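Local coordinates for hypothetical protein Atu2144 (Agrobacterium tumefaciens, PDB 2ODF), which is of unknown function but belongs to the N-formylglutamate amidohydrolase family and so probably hydrolyses the C-N bond of an N-acylated amino acid or a related compound, at residues T76-R81 against D132-I137; E136-R141 against R146-V151; I169-D174 against R178-M183; A185-A190 against H245-K250; G218-M223 against K250-I255. One frame throughout, in Å; residues are numbered along the deposited sequence.

Contact 1 (T76-R81 against D132-I137); sequences TLVYQR and DRVSEI
Val134 and Ile137, one helical turn apart, meet the strand residue Val78 from a single side of helix 116-143. At the start of the helical segment Asp132 looks elsewhere: its OD1 is hydrogen-bonded to Ser124 OG of the second subunit, so this turn of the helix serves the dimer as well as the sheet. Arg133 lies alongside and rests on Val18 of strand 16-19. With Val134 the strand is reached. Its CG2 branch, which stands beside the backbone N, comes within 3.8 Å of Val78 CG1, and the two side chains meet at a slant, methyl against methyl.

This is how one layer of an alpha/beta/alpha sandwich is laid down on another. Along strand 77-80, Val78 points toward helix 116-143, while Leu77 points the opposite way and packs on Ala66 and Arg67 of helix 62-73, so the sheet has helices on both faces here.

Three residues on from Val134 comes Ile137, whose backbone N closes a helical hydrogen bond of 3.1 Å to Arg133 O. Its side chain is extended at the second torsion (chi2 167°), and this carries CD1 out to the sheet. There CD1 lies 3.6 Å from Val78 CG2, the two side chains running past each other in opposite directions. Val78 therefore spends one methyl on each helix residue. The same CD1 skirts Thr76 CG2 at 4.4 Å, while Thr76 OG1 is hydrogen-bonded to Asn20 O.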
# COMPACT_ATOMS: atom_id res chain seq x y z
N THR A 76 -25.09 0.32 6.53
CA THR A 76 -23.75 0.64 6.98
C THR A 76 -23.06 1.63 6.03
O THR A 76 -23.20 1.58 4.80
CB THR A 76 -22.93 -0.64 7.09
OG1 THR A 76 -23.56 -1.51 8.03
CG2 THR A 76 -21.48 -0.36 7.51
N LEU A 77 -22.31 2.54 6.64
CA LEU A 77 -21.56 3.56 5.92
C LEU A 77 -20.12 3.51 6.39
O LEU A 77 -19.87 3.63 7.58
CB LEU A 77 -22.11 4.95 6.17
CG LEU A 77 -21.31 6.18 5.74
CD1 LEU A 77 -21.02 6.16 4.24
CD2 LEU A 77 -22.07 7.44 6.14
N VAL A 78 -19.21 3.31 5.45
CA VAL A 78 -17.77 3.36 5.69
C VAL A 78 -17.23 4.59 4.99
O VAL A 78 -17.46 4.78 3.80
CB VAL A 78 -17.04 2.14 5.16
CG1 VAL A 78 -15.52 2.22 5.51
CG2 VAL A 78 -17.66 0.87 5.71
N TYR A 79 -16.50 5.41 5.74
CA TYR A 79 -16.01 6.66 5.20
C TYR A 79 -14.58 6.95 5.70
O TYR A 79 -14.15 6.47 6.76
CB TYR A 79 -16.98 7.80 5.46
CG TYR A 79 -17.13 8.23 6.90
CD1 TYR A 79 -17.97 7.53 7.77
CD2 TYR A 79 -16.46 9.34 7.38
CE1 TYR A 79 -18.12 7.92 9.09
CE2 TYR A 79 -16.62 9.75 8.72
CZ TYR A 79 -17.44 9.02 9.56
OH TYR A 79 -17.60 9.39 10.89
N GLN A 80 -13.88 7.72 4.89
CA GLN A 80 -12.52 8.15 5.17
C GLN A 80 -12.58 9.46 5.93
O GLN A 80 -13.29 10.39 5.52
CB GLN A 80 -11.82 8.28 3.81
CG GLN A 80 -10.40 8.71 3.75
CD GLN A 80 -9.44 8.06 4.74
OE1 GLN A 80 -8.97 6.92 4.57
NE2 GLN A 80 -9.08 8.82 5.73
N ARG A 81 -11.86 9.53 7.05
CA ARG A 81 -11.90 10.71 7.92
C ARG A 81 -10.88 11.82 7.59
O ARG A 81 -10.91 12.86 8.21
CB ARG A 81 -11.79 10.27 9.38
CG ARG A 81 -12.96 9.38 9.79
CD ARG A 81 -12.96 9.02 11.24
NE ARG A 81 -13.18 10.19 12.09
CZ ARG A 81 -12.23 10.82 12.76
NH1 ARG A 81 -10.97 10.40 12.71
NH2 ARG A 81 -12.55 11.88 13.51
N ASP A 132 -9.22 -2.23 3.66
CA ASP A 132 -9.24 -3.43 4.45
C ASP A 132 -10.57 -3.52 5.23
O ASP A 132 -11.09 -4.54 5.42
CB ASP A 132 -8.04 -3.49 5.39
CG ASP A 132 -6.76 -4.04 4.73
OD1 ASP A 132 -6.76 -4.41 3.57
OD2 ASP A 132 -5.78 -4.10 5.41
N ARG A 133 -11.04 -2.40 5.72
CA ARG A 133 -12.23 -2.40 6.52
C ARG A 133 -13.44 -2.68 5.64
O ARG A 133 -14.27 -3.40 6.00
CB ARG A 133 -12.42 -1.07 7.20
CG ARG A 133 -13.55 -1.04 8.14
CD ARG A 133 -13.31 -1.91 9.31
NE ARG A 133 -14.24 -1.61 10.35
CZ ARG A 133 -14.10 -0.62 11.22
NH1 ARG A 133 -13.04 0.14 11.17
NH2 ARG A 133 -15.00 -0.41 12.14
N VAL A 134 -13.48 -2.09 4.46
CA VAL A 134 -14.53 -2.35 3.52
C VAL A 134 -14.53 -3.83 3.19
O VAL A 134 -15.50 -4.49 3.29
CB VAL A 134 -14.36 -1.50 2.28
CG1 VAL A 134 -15.30 -1.90 1.23
CG2 VAL A 134 -14.42 -0.02 2.61
N SER A 135 -13.38 -4.37 2.87
CA SER A 135 -13.25 -5.77 2.60
C SER A 135 -13.69 -6.69 3.76
O SER A 135 -14.26 -7.71 3.58
CB SER A 135 -11.82 -6.07 2.19
OG SER A 135 -11.55 -5.55 0.94
N GLU A 136 -13.35 -6.30 4.96
CA GLU A 136 -13.68 -7.10 6.15
C GLU A 136 -15.20 -7.18 6.35
O GLU A 136 -15.75 -8.26 6.62
CB GLU A 136 -12.97 -6.53 7.38
CG GLU A 136 -13.19 -7.33 8.67
CD GLU A 136 -12.41 -6.74 9.85
OE1 GLU A 136 -11.70 -5.70 9.65
OE2 GLU A 136 -12.48 -7.35 10.96
N ILE A 137 -15.87 -6.05 6.16
CA ILE A 137 -17.32 -5.95 6.27
C ILE A 137 -18.00 -6.80 5.18
O ILE A 137 -18.93 -7.56 5.46
CB ILE A 137 -17.78 -4.47 6.21
CG1 ILE A 137 -17.37 -3.75 7.52
CG2 ILE A 137 -19.30 -4.39 6.01
CD1 ILE A 137 -17.45 -2.24 7.51

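Contact 2 (E136-R141 against R146-V151); sequences EIIAER and RKVVVV
The guanidinium groups of Arg141 and Arg146 lie flat on one another, their planes 4° apart and their centres 4.3 Å apart. On one face of the Arg141 group sits Arg146 NH2, displaced toward the rim; over the centre of the opposite face stands Ile137 CG2, and a water lies at the edge, in the plane. The Arg146 group in turn has Arg141 CD over the centre of one face, 3.6 Å above the plane. This offset stack sits where helix 116-143 gives way to strand 149-156, at the alpha-to-beta turn that brings the chain back into the central sheet of the sandwich.

The closeness of two positive groups is probably eased by the acceptors round them. Arg141 NH2 is hydrogen-bonded to Thr76 OG1 and Arg146 NH2 to Ala23 O, and Arg141 NH1 lies 2.8 Å from the edge water, which also sits 2.9 Å from Lys147 O and so ties the arginine to the backbone of the returning chain. In the backbone the turn is fastened by Arg146 N, which gives Arg141 O a hydrogen bond of 3.0 Å with an N-H...O angle of 165°.

Farther along, the contact becomes apolar. Val148 CG2 presses on Arg141 CB at 3.5 Å, while its other branch, CG1, faces Ile138 CG1. Ile138, with CG1 beside its backbone N (chi1 -68°), crosses both valines at about a right angle and ends with CD1 4.2 Å from Val150 CG2.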
# COMPACT_ATOMS: atom_id res chain seq x y z
N GLU A 136 -13.35 -6.30 4.96
CA GLU A 136 -13.68 -7.10 6.15
C GLU A 136 -15.20 -7.18 6.35
O GLU A 136 -15.75 -8.26 6.62
CB GLU A 136 -12.97 -6.53 7.38
CG GLU A 136 -13.19 -7.33 8.67
CD GLU A 136 -12.41 -6.74 9.85
OE1 GLU A 136 -11.70 -5.70 9.65
OE2 GLU A 136 -12.48 -7.35 10.96
N ILE A 137 -15.87 -6.05 6.16
CA ILE A 137 -17.32 -5.95 6.27
C ILE A 137 -18.00 -6.80 5.18
O ILE A 137 -18.93 -7.56 5.46
CB ILE A 137 -17.78 -4.47 6.21
CG1 ILE A 137 -17.37 -3.75 7.52
CG2 ILE A 137 -19.30 -4.39 6.01
CD1 ILE A 137 -17.45 -2.24 7.51
N ILE A 138 -17.55 -6.65 3.95
CA ILE A 138 -18.09 -7.47 2.86
C ILE A 138 -17.90 -8.98 3.11
O ILE A 138 -18.86 -9.76 2.92
CB ILE A 138 -17.54 -7.06 1.52
CG1 ILE A 138 -18.05 -5.67 1.15
CG2 ILE A 138 -17.92 -8.12 0.40
CD1 ILE A 138 -17.39 -5.08 -0.12
N ALA A 139 -16.70 -9.40 3.54
CA ALA A 139 -16.45 -10.80 3.85
C ALA A 139 -17.42 -11.30 4.93
O ALA A 139 -17.99 -12.37 4.84
CB ALA A 139 -15.01 -11.01 4.29
N GLU A 140 -17.62 -10.48 5.95
CA GLU A 140 -18.47 -10.84 7.05
C GLU A 140 -19.93 -11.01 6.56
O GLU A 140 -20.59 -12.02 6.84
CB GLU A 140 -18.35 -9.78 8.13
CG GLU A 140 -18.95 -10.17 9.42
CD GLU A 140 -18.73 -9.13 10.50
OE1 GLU A 140 -19.07 -7.93 10.26
OE2 GLU A 140 -18.20 -9.53 11.57
N ARG A 141 -20.42 -10.03 5.80
CA ARG A 141 -21.77 -10.13 5.20
C ARG A 141 -21.92 -11.43 4.38
O ARG A 141 -22.92 -12.15 4.46
CB ARG A 141 -22.05 -8.90 4.33
CG ARG A 141 -22.19 -7.56 5.07
CD ARG A 141 -23.37 -7.48 6.01
NE ARG A 141 -23.21 -6.40 6.99
CZ ARG A 141 -23.46 -5.11 6.76
NH1 ARG A 141 -23.87 -4.72 5.57
NH2 ARG A 141 -23.28 -4.21 7.71
N ARG A 146 -25.60 -12.85 3.31
CA ARG A 146 -26.36 -11.65 3.06
C ARG A 146 -26.03 -11.06 1.73
O ARG A 146 -24.93 -11.12 1.30
CB ARG A 146 -26.13 -10.62 4.14
CG ARG A 146 -26.68 -11.06 5.47
CD ARG A 146 -26.86 -10.01 6.49
NE ARG A 146 -27.10 -8.67 6.03
CZ ARG A 146 -26.93 -7.61 6.79
NH1 ARG A 146 -26.52 -7.75 8.02
NH2 ARG A 146 -27.12 -6.39 6.34
N LYS A 147 -27.00 -10.45 1.10
CA LYS A 147 -26.79 -9.66 -0.10
C LYS A 147 -25.96 -8.41 0.26
O LYS A 147 -26.14 -7.83 1.34
CB LYS A 147 -28.15 -9.30 -0.68
CG LYS A 147 -28.17 -8.56 -2.03
CD LYS A 147 -29.63 -8.25 -2.39
CE LYS A 147 -29.80 -7.50 -3.68
NZ LYS A 147 -31.20 -6.99 -3.86
N VAL A 148 -25.00 -8.07 -0.59
CA VAL A 148 -24.23 -6.82 -0.48
C VAL A 148 -24.33 -6.04 -1.78
O VAL A 148 -24.12 -6.60 -2.85
CB VAL A 148 -22.74 -7.06 -0.21
CG1 VAL A 148 -22.04 -5.71 -0.09
CG2 VAL A 148 -22.53 -7.93 1.04
N VAL A 149 -24.72 -4.78 -1.67
CA VAL A 149 -24.84 -3.89 -2.82
C VAL A 149 -23.90 -2.72 -2.50
O VAL A 149 -24.09 -1.98 -1.52
CB VAL A 149 -26.29 -3.36 -3.05
CG1 VAL A 149 -26.34 -2.36 -4.23
CG2 VAL A 149 -27.33 -4.51 -3.27
N VAL A 150 -22.85 -2.58 -3.31
CA VAL A 150 -21.79 -1.61 -3.00
C VAL A 150 -22.14 -0.30 -3.66
O VAL A 150 -22.21 -0.21 -4.87
CB VAL A 150 -20.40 -2.11 -3.47
CG1 VAL A 150 -19.26 -1.06 -3.15
CG2 VAL A 150 -20.11 -3.46 -2.81
N VAL A 151 -22.31 0.74 -2.85
CA VAL A 151 -22.76 2.02 -3.38
C VAL A 151 -21.80 3.07 -2.87
O VAL A 151 -21.71 3.28 -1.67
CB VAL A 151 -24.19 2.38 -2.92
CG1 VAL A 151 -24.58 3.78 -3.46
CG2 VAL A 151 -25.20 1.29 -3.34
O HOH W 1 -25.03 -5.88 3.25

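Contact 3 (I169-D174 against R178-M183); sequences IGILHD and RLADAM
Ile171 and Ala180 make the tight centre of this contact, the first half of a beta-alpha-beta crossover in which strand 169-172 leads through helix 178-186 to the parallel strand 194-196. The small methyl of Ala180 lets the helix settle close to the strand, the two CA atoms being 6.0 Å apart. Ile171 CG2 lies 3.6 Å from Ala180 CB and as near to Ala180 CA, so it presses on the helix backbone itself. A second close touch falls on the same methyl, His173 CD2 approaching Ala180 CB obliquely at 3.4 Å. The other branch of Ile171 runs on to Met183, where CD1 meets CE at 3.8 Å; a bend at the last torsion of the methionine (chi3 76°) turns its methyl to that place. Met248 and Ala251 of helix 234-256 back Met183 from beyond.

The looser side is a polar rim past the strand end, where His173 and Asp181 are partly exposed. Asp181, on the outer flank of the helix, forms a salt bridge through OD1 with Arg196. The imidazole is steadied from its own segment: His173 ND1 donates to Asp174 O at 2.9 Å, with that oxygen only 7° out of the ring plane.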
# COMPACT_ATOMS: atom_id res chain seq x y z
N ILE A 169 -26.87 14.37 -11.76
CA ILE A 169 -26.58 13.09 -11.15
C ILE A 169 -25.89 12.24 -12.21
O ILE A 169 -26.47 11.97 -13.27
CB ILE A 169 -27.86 12.36 -10.69
CG1 ILE A 169 -28.66 13.20 -9.71
CG2 ILE A 169 -27.52 10.97 -10.05
CD1 ILE A 169 -28.11 13.26 -8.30
N GLY A 170 -24.68 11.77 -11.91
CA GLY A 170 -24.04 10.72 -12.68
C GLY A 170 -24.21 9.35 -12.05
O GLY A 170 -24.06 9.19 -10.82
N ILE A 171 -24.53 8.38 -12.89
CA ILE A 171 -24.67 6.98 -12.51
C ILE A 171 -23.44 6.28 -13.12
O ILE A 171 -23.36 6.03 -14.32
CB ILE A 171 -26.02 6.36 -13.01
CG1 ILE A 171 -27.21 7.16 -12.48
CG2 ILE A 171 -26.10 4.84 -12.64
CD1 ILE A 171 -27.37 7.15 -10.95
N LEU A 172 -22.47 5.98 -12.27
CA LEU A 172 -21.18 5.47 -12.74
C LEU A 172 -21.04 3.97 -12.49
O LEU A 172 -21.54 3.43 -11.49
CB LEU A 172 -20.04 6.24 -12.09
CG LEU A 172 -19.65 7.56 -12.75
CD1 LEU A 172 -20.83 8.51 -12.86
CD2 LEU A 172 -18.56 8.19 -11.96
N HIS A 173 -20.37 3.30 -13.40
CA HIS A 173 -20.20 1.86 -13.27
C HIS A 173 -19.00 1.43 -14.08
O HIS A 173 -18.55 2.16 -14.94
CB HIS A 173 -21.46 1.13 -13.72
CG HIS A 173 -21.78 1.32 -15.17
ND1 HIS A 173 -21.21 0.53 -16.16
CD2 HIS A 173 -22.59 2.19 -15.81
CE1 HIS A 173 -21.66 0.92 -17.34
NE2 HIS A 173 -22.51 1.92 -17.15
N ASP A 174 -18.48 0.25 -13.75
CA ASP A 174 -17.39 -0.39 -14.47
C ASP A 174 -17.99 -1.53 -15.32
O ASP A 174 -19.09 -1.37 -15.90
CB ASP A 174 -16.32 -0.84 -13.46
CG ASP A 174 -14.95 -1.06 -14.11
OD1 ASP A 174 -14.75 -2.11 -14.77
OD2 ASP A 174 -14.09 -0.17 -13.96
N ARG A 178 -25.34 -3.66 -14.12
CA ARG A 178 -26.69 -4.12 -13.81
C ARG A 178 -27.47 -3.08 -12.99
O ARG A 178 -28.56 -2.67 -13.37
CB ARG A 178 -26.67 -5.47 -13.06
CG ARG A 178 -26.18 -6.67 -13.86
CD ARG A 178 -26.00 -7.90 -12.96
NE ARG A 178 -24.92 -7.70 -11.98
CZ ARG A 178 -24.72 -8.42 -10.89
NH1 ARG A 178 -25.54 -9.42 -10.58
NH2 ARG A 178 -23.72 -8.13 -10.07
N LEU A 179 -26.93 -2.68 -11.85
CA LEU A 179 -27.60 -1.66 -11.04
C LEU A 179 -27.70 -0.33 -11.76
O LEU A 179 -28.74 0.32 -11.74
CB LEU A 179 -26.93 -1.48 -9.68
CG LEU A 179 -27.60 -0.50 -8.69
CD1 LEU A 179 -29.11 -0.70 -8.55
CD2 LEU A 179 -26.90 -0.60 -7.30
N ALA A 180 -26.62 0.07 -12.43
CA ALA A 180 -26.60 1.33 -13.15
C ALA A 180 -27.71 1.37 -14.19
O ALA A 180 -28.43 2.36 -14.31
CB ALA A 180 -25.22 1.54 -13.83
N ASP A 181 -27.81 0.30 -14.99
CA ASP A 181 -28.83 0.19 -16.04
C ASP A 181 -30.22 0.34 -15.45
O ASP A 181 -31.05 1.04 -16.02
CB ASP A 181 -28.74 -1.18 -16.74
CG ASP A 181 -27.53 -1.33 -17.65
OD1 ASP A 181 -26.88 -0.31 -17.99
OD2 ASP A 181 -27.19 -2.49 -18.04
N ALA A 182 -30.48 -0.35 -14.35
CA ALA A 182 -31.76 -0.28 -13.66
C ALA A 182 -32.06 1.15 -13.20
O ALA A 182 -33.19 1.63 -13.34
CB ALA A 182 -31.79 -1.24 -12.47
N MET A 183 -31.07 1.83 -12.63
CA MET A 183 -31.23 3.21 -12.15
C MET A 183 -31.40 4.21 -13.30
O MET A 183 -32.22 5.15 -13.23
CB MET A 183 -30.04 3.62 -11.26
CG MET A 183 -30.03 2.99 -9.88
SD MET A 183 -28.63 3.38 -8.76
CE MET A 183 -29.10 5.06 -8.22

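Contact 4 (A185-A190 against H245-K250); sequences AGAEGA and HELMGK
Leu247 meets Gly186 and Ala187 with one methyl pushed against bare backbone. Its CD1 stands 3.5 Å from Gly186 C and equally far from Ala187 N, thus lying over the peptide link between them. The same methyl is 3.9 Å from Ala187 CB, and CD2 approaches that atom at 4.2 Å, so both tips of the leucine fork face the alanine methyl. Gly186 has no side chain to stand in the way, and the two backbones close to 6.3 Å between the CA atoms of Gly186 and Leu247.

What places the leucine fork is its own chain: CG is anti to the backbone N (chi1 -172°), which brings the methyls round to the neighbouring helix although the side chain leaves its backbone at a slant. On the other partner, helix 178-186 is just ending, and the chain turns away at once in a type II beta turn from Ala187 to Ala190, closed by Ala190 N to Ala187 O at 3.0 Å. Gly189 holds the third position of that turn with a positive phi of 91°, readily taken by glycine. Farther out, Met183 of the same helix touches both Leu247 and Met248, and on another flank of helix 234-256 the ring of His245 meets Phe73 of helix 62-73 edge to face.

The seam thus joins the last turn of one helix to the middle of another on the same face of the sheet. It is carried by dispersion between methyls and a peptide, and with only 99 Å² buried it relies on close fit.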
# COMPACT_ATOMS: atom_id res chain seq x y z
N ALA A 185 -32.66 3.55 -16.22
CA ALA A 185 -33.98 3.31 -16.82
C ALA A 185 -35.05 3.90 -15.92
O ALA A 185 -36.03 4.50 -16.38
CB ALA A 185 -34.20 1.81 -17.04
N GLY A 186 -34.85 3.76 -14.62
CA GLY A 186 -35.75 4.31 -13.64
C GLY A 186 -35.74 5.82 -13.58
O GLY A 186 -36.68 6.42 -13.09
N ALA A 187 -34.68 6.43 -14.07
CA ALA A 187 -34.54 7.86 -14.02
C ALA A 187 -35.08 8.52 -15.27
O ALA A 187 -35.06 9.75 -15.37
CB ALA A 187 -33.02 8.24 -13.82
N GLU A 188 -35.57 7.74 -16.25
CA GLU A 188 -36.23 8.35 -17.41
C GLU A 188 -37.44 9.13 -16.89
O GLU A 188 -38.24 8.60 -16.14
CB GLU A 188 -36.64 7.32 -18.46
CG GLU A 188 -37.46 7.88 -19.66
CD GLU A 188 -38.95 8.14 -19.33
OE1 GLU A 188 -39.60 7.32 -18.64
OE2 GLU A 188 -39.46 9.20 -19.75
N GLY A 189 -37.50 10.40 -17.26
CA GLY A 189 -38.60 11.29 -16.90
C GLY A 189 -38.36 12.06 -15.61
O GLY A 189 -39.20 12.83 -15.20
N ALA A 190 -37.22 11.83 -14.95
CA ALA A 190 -36.95 12.52 -13.69
C ALA A 190 -36.69 13.99 -14.00
O ALA A 190 -36.24 14.31 -15.10
CB ALA A 190 -35.72 11.89 -13.01
N HIS A 245 -32.99 7.56 -2.78
CA HIS A 245 -33.60 6.44 -2.09
C HIS A 245 -34.76 5.87 -2.93
O HIS A 245 -34.87 4.66 -3.09
CB HIS A 245 -34.10 6.85 -0.70
CG HIS A 245 -34.81 5.75 0.02
ND1 HIS A 245 -34.17 4.64 0.50
CD2 HIS A 245 -36.12 5.57 0.29
CE1 HIS A 245 -35.05 3.82 1.05
NE2 HIS A 245 -36.24 4.37 0.94
N GLU A 246 -35.58 6.75 -3.50
CA GLU A 246 -36.67 6.33 -4.39
C GLU A 246 -36.15 5.59 -5.61
O GLU A 246 -36.57 4.48 -5.87
CB GLU A 246 -37.50 7.54 -4.82
CG GLU A 246 -38.27 8.19 -3.68
CD GLU A 246 -39.68 7.62 -3.47
OE1 GLU A 246 -39.95 6.46 -3.90
OE2 GLU A 246 -40.52 8.35 -2.88
N LEU A 247 -35.21 6.21 -6.33
CA LEU A 247 -34.60 5.68 -7.55
C LEU A 247 -33.88 4.34 -7.36
O LEU A 247 -34.14 3.37 -8.09
CB LEU A 247 -33.61 6.70 -8.13
CG LEU A 247 -32.98 6.41 -9.50
CD1 LEU A 247 -34.06 6.38 -10.58
CD2 LEU A 247 -31.89 7.44 -9.86
N MET A 248 -32.97 4.28 -6.39
CA MET A 248 -32.20 3.07 -6.18
C MET A 248 -33.05 1.97 -5.54
O MET A 248 -32.90 0.81 -5.91
CB MET A 248 -30.89 3.34 -5.42
CG MET A 248 -29.93 2.09 -5.35
SD MET A 248 -28.23 2.55 -4.79
CE MET A 248 -28.60 3.39 -3.30
N GLY A 249 -33.95 2.31 -4.63
CA GLY A 249 -34.86 1.30 -4.07
C GLY A 249 -35.72 0.62 -5.13
O GLY A 249 -35.82 -0.61 -5.16
N LYS A 250 -36.33 1.41 -6.01
CA LYS A 250 -37.12 0.86 -7.10
C LYS A 250 -36.25 0.04 -8.04
O LYS A 250 -36.68 -1.03 -8.49
CB LYS A 250 -37.82 1.97 -7.88
CG LYS A 250 -38.98 2.59 -7.10
CD LYS A 250 -39.92 3.38 -8.01
CE LYS A 250 -40.92 2.49 -8.75
NZ LYS A 250 -41.17 3.00 -10.12

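Contact 5 (G218-M223 against K250-I255); sequences GLLNVM and KALSSI
Leu220, on strand 220-227, reaches to Leu252 and Ile255 of helix 234-256, the C-terminal helix that lies across one face of the central sheet in the alpha/beta/alpha sandwich. The two segments stay well apart, 9.2 Å between the CA atoms of Leu220 and Leu252, and side chains alone span the gap.

Polar interactions frame the contact without bridging it. On the strand side Leu220 is hydrogen-bonded through its backbone to Val150, and Gly218 O accepts from Arg178 NH2. On the helix side Ser254 N is hydrogen-bonded to Lys250 O at 2.9 Å, and Ile255 N to Ala251 O at 3.1 Å, which sets Leu252 and Ile255 one turn apart on the face turned to the sheet.

Apolar packing does the joining. The two methyls of Leu220 are divided between the two helix residues. CD1 lies 4.1 Å from Leu252 CD2, the leucines sliding past each other in opposite directions. In Ile255 the chain is extended (chi2 170°), and this brings its end methyl forward, with CD1 4.2 Å from Leu220 CD2.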
# COMPACT_ATOMS: atom_id res chain seq x y z
N GLY A 218 -18.73 -10.24 -7.71
CA GLY A 218 -19.98 -10.26 -8.49
C GLY A 218 -21.13 -9.48 -7.90
O GLY A 218 -22.31 -9.73 -8.20
N LEU A 219 -20.79 -8.51 -7.05
CA LEU A 219 -21.78 -7.79 -6.28
C LEU A 219 -22.37 -6.65 -7.11
O LEU A 219 -21.66 -5.97 -7.87
CB LEU A 219 -21.10 -7.19 -5.03
CG LEU A 219 -20.36 -8.10 -4.07
CD1 LEU A 219 -19.72 -7.30 -2.91
CD2 LEU A 219 -21.25 -9.20 -3.53
N LEU A 220 -23.68 -6.43 -6.94
CA LEU A 220 -24.31 -5.27 -7.52
C LEU A 220 -23.61 -4.04 -6.98
O LEU A 220 -23.18 -3.99 -5.81
CB LEU A 220 -25.81 -5.23 -7.17
CG LEU A 220 -26.75 -6.29 -7.77
CD1 LEU A 220 -28.15 -6.26 -7.14
CD2 LEU A 220 -26.85 -6.13 -9.28
N ASN A 221 -23.48 -3.03 -7.82
CA ASN A 221 -22.74 -1.86 -7.42
C ASN A 221 -23.01 -0.67 -8.28
O ASN A 221 -23.39 -0.79 -9.42
CB ASN A 221 -21.24 -2.18 -7.44
CG ASN A 221 -20.74 -2.53 -8.81
OD1 ASN A 221 -20.92 -3.67 -9.30
ND2 ASN A 221 -20.09 -1.57 -9.44
N VAL A 222 -22.77 0.50 -7.72
CA VAL A 222 -22.85 1.72 -8.49
C VAL A 222 -22.07 2.81 -7.77
O VAL A 222 -21.90 2.79 -6.56
CB VAL A 222 -24.35 2.16 -8.69
CG1 VAL A 222 -24.95 2.69 -7.34
CG2 VAL A 222 -24.47 3.21 -9.77
N MET A 223 -21.63 3.78 -8.53
CA MET A 223 -21.01 4.97 -7.99
C MET A 223 -21.90 6.12 -8.38
O MET A 223 -22.26 6.26 -9.54
CB MET A 223 -19.61 5.09 -8.59
CG MET A 223 -18.86 6.39 -8.38
SD MET A 223 -17.12 6.36 -8.95
CE MET A 223 -16.82 8.06 -8.77
N LYS A 250 -36.33 1.41 -6.01
CA LYS A 250 -37.12 0.86 -7.10
C LYS A 250 -36.25 0.04 -8.04
O LYS A 250 -36.68 -1.03 -8.49
CB LYS A 250 -37.82 1.97 -7.88
CG LYS A 250 -38.98 2.59 -7.10
CD LYS A 250 -39.92 3.38 -8.01
CE LYS A 250 -40.92 2.49 -8.75
NZ LYS A 250 -41.17 3.00 -10.12
N ALA A 251 -35.03 0.52 -8.30
CA ALA A 251 -34.10 -0.15 -9.18
C ALA A 251 -33.79 -1.54 -8.66
O ALA A 251 -33.80 -2.52 -9.41
CB ALA A 251 -32.79 0.65 -9.33
N LEU A 252 -33.50 -1.63 -7.36
CA LEU A 252 -33.13 -2.89 -6.75
C LEU A 252 -34.30 -3.87 -6.78
O LEU A 252 -34.11 -5.07 -7.00
CB LEU A 252 -32.64 -2.69 -5.31
CG LEU A 252 -31.24 -2.05 -5.20
CD1 LEU A 252 -31.00 -1.56 -3.80
CD2 LEU A 252 -30.13 -2.98 -5.65
N SER A 253 -35.50 -3.34 -6.59
CA SER A 253 -36.70 -4.16 -6.68
C SER A 253 -36.94 -4.71 -8.08
O SER A 253 -37.36 -5.85 -8.23
CB SER A 253 -37.94 -3.40 -6.19
OG SER A 253 -37.84 -3.15 -4.81
N SER A 254 -36.69 -3.91 -9.11
CA SER A 254 -36.83 -4.40 -10.47
C SER A 254 -35.85 -5.51 -10.77
O SER A 254 -36.20 -6.42 -11.51
CB SER A 254 -36.60 -3.30 -11.48
OG SER A 254 -37.51 -2.26 -11.23
N ILE A 255 -34.64 -5.44 -10.22
CA ILE A 255 -33.58 -6.40 -10.54
C ILE A 255 -33.86 -7.74 -9.90
O ILE A 255 -33.49 -8.78 -10.44
CB ILE A 255 -32.19 -5.94 -10.06
CG1 ILE A 255 -31.69 -4.79 -10.92
CG2 ILE A 255 -31.17 -7.09 -10.12
CD1 ILE A 255 -30.43 -4.13 -10.36

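How the contacts relate
From the N terminus, contact 1 closes the long loop from strand 77-80 to helix 116-143, and contact 2 opens on that same helix, sharing Glu136 and Ile137, to close a short turn into strand 149-156. The two contacts touch through the helix they share. Contact 3 then closes another short connection, on the opposite face of the sheet. Contacts 4 and 5 cross: 218-223 lies inside the loop closed by 185-190 and 245-250, and both use helix 234-256, sharing Lys250. Strand 220-227, paired with 149-156 and 169-172, joins contacts 2, 3 and 5 through the sheet.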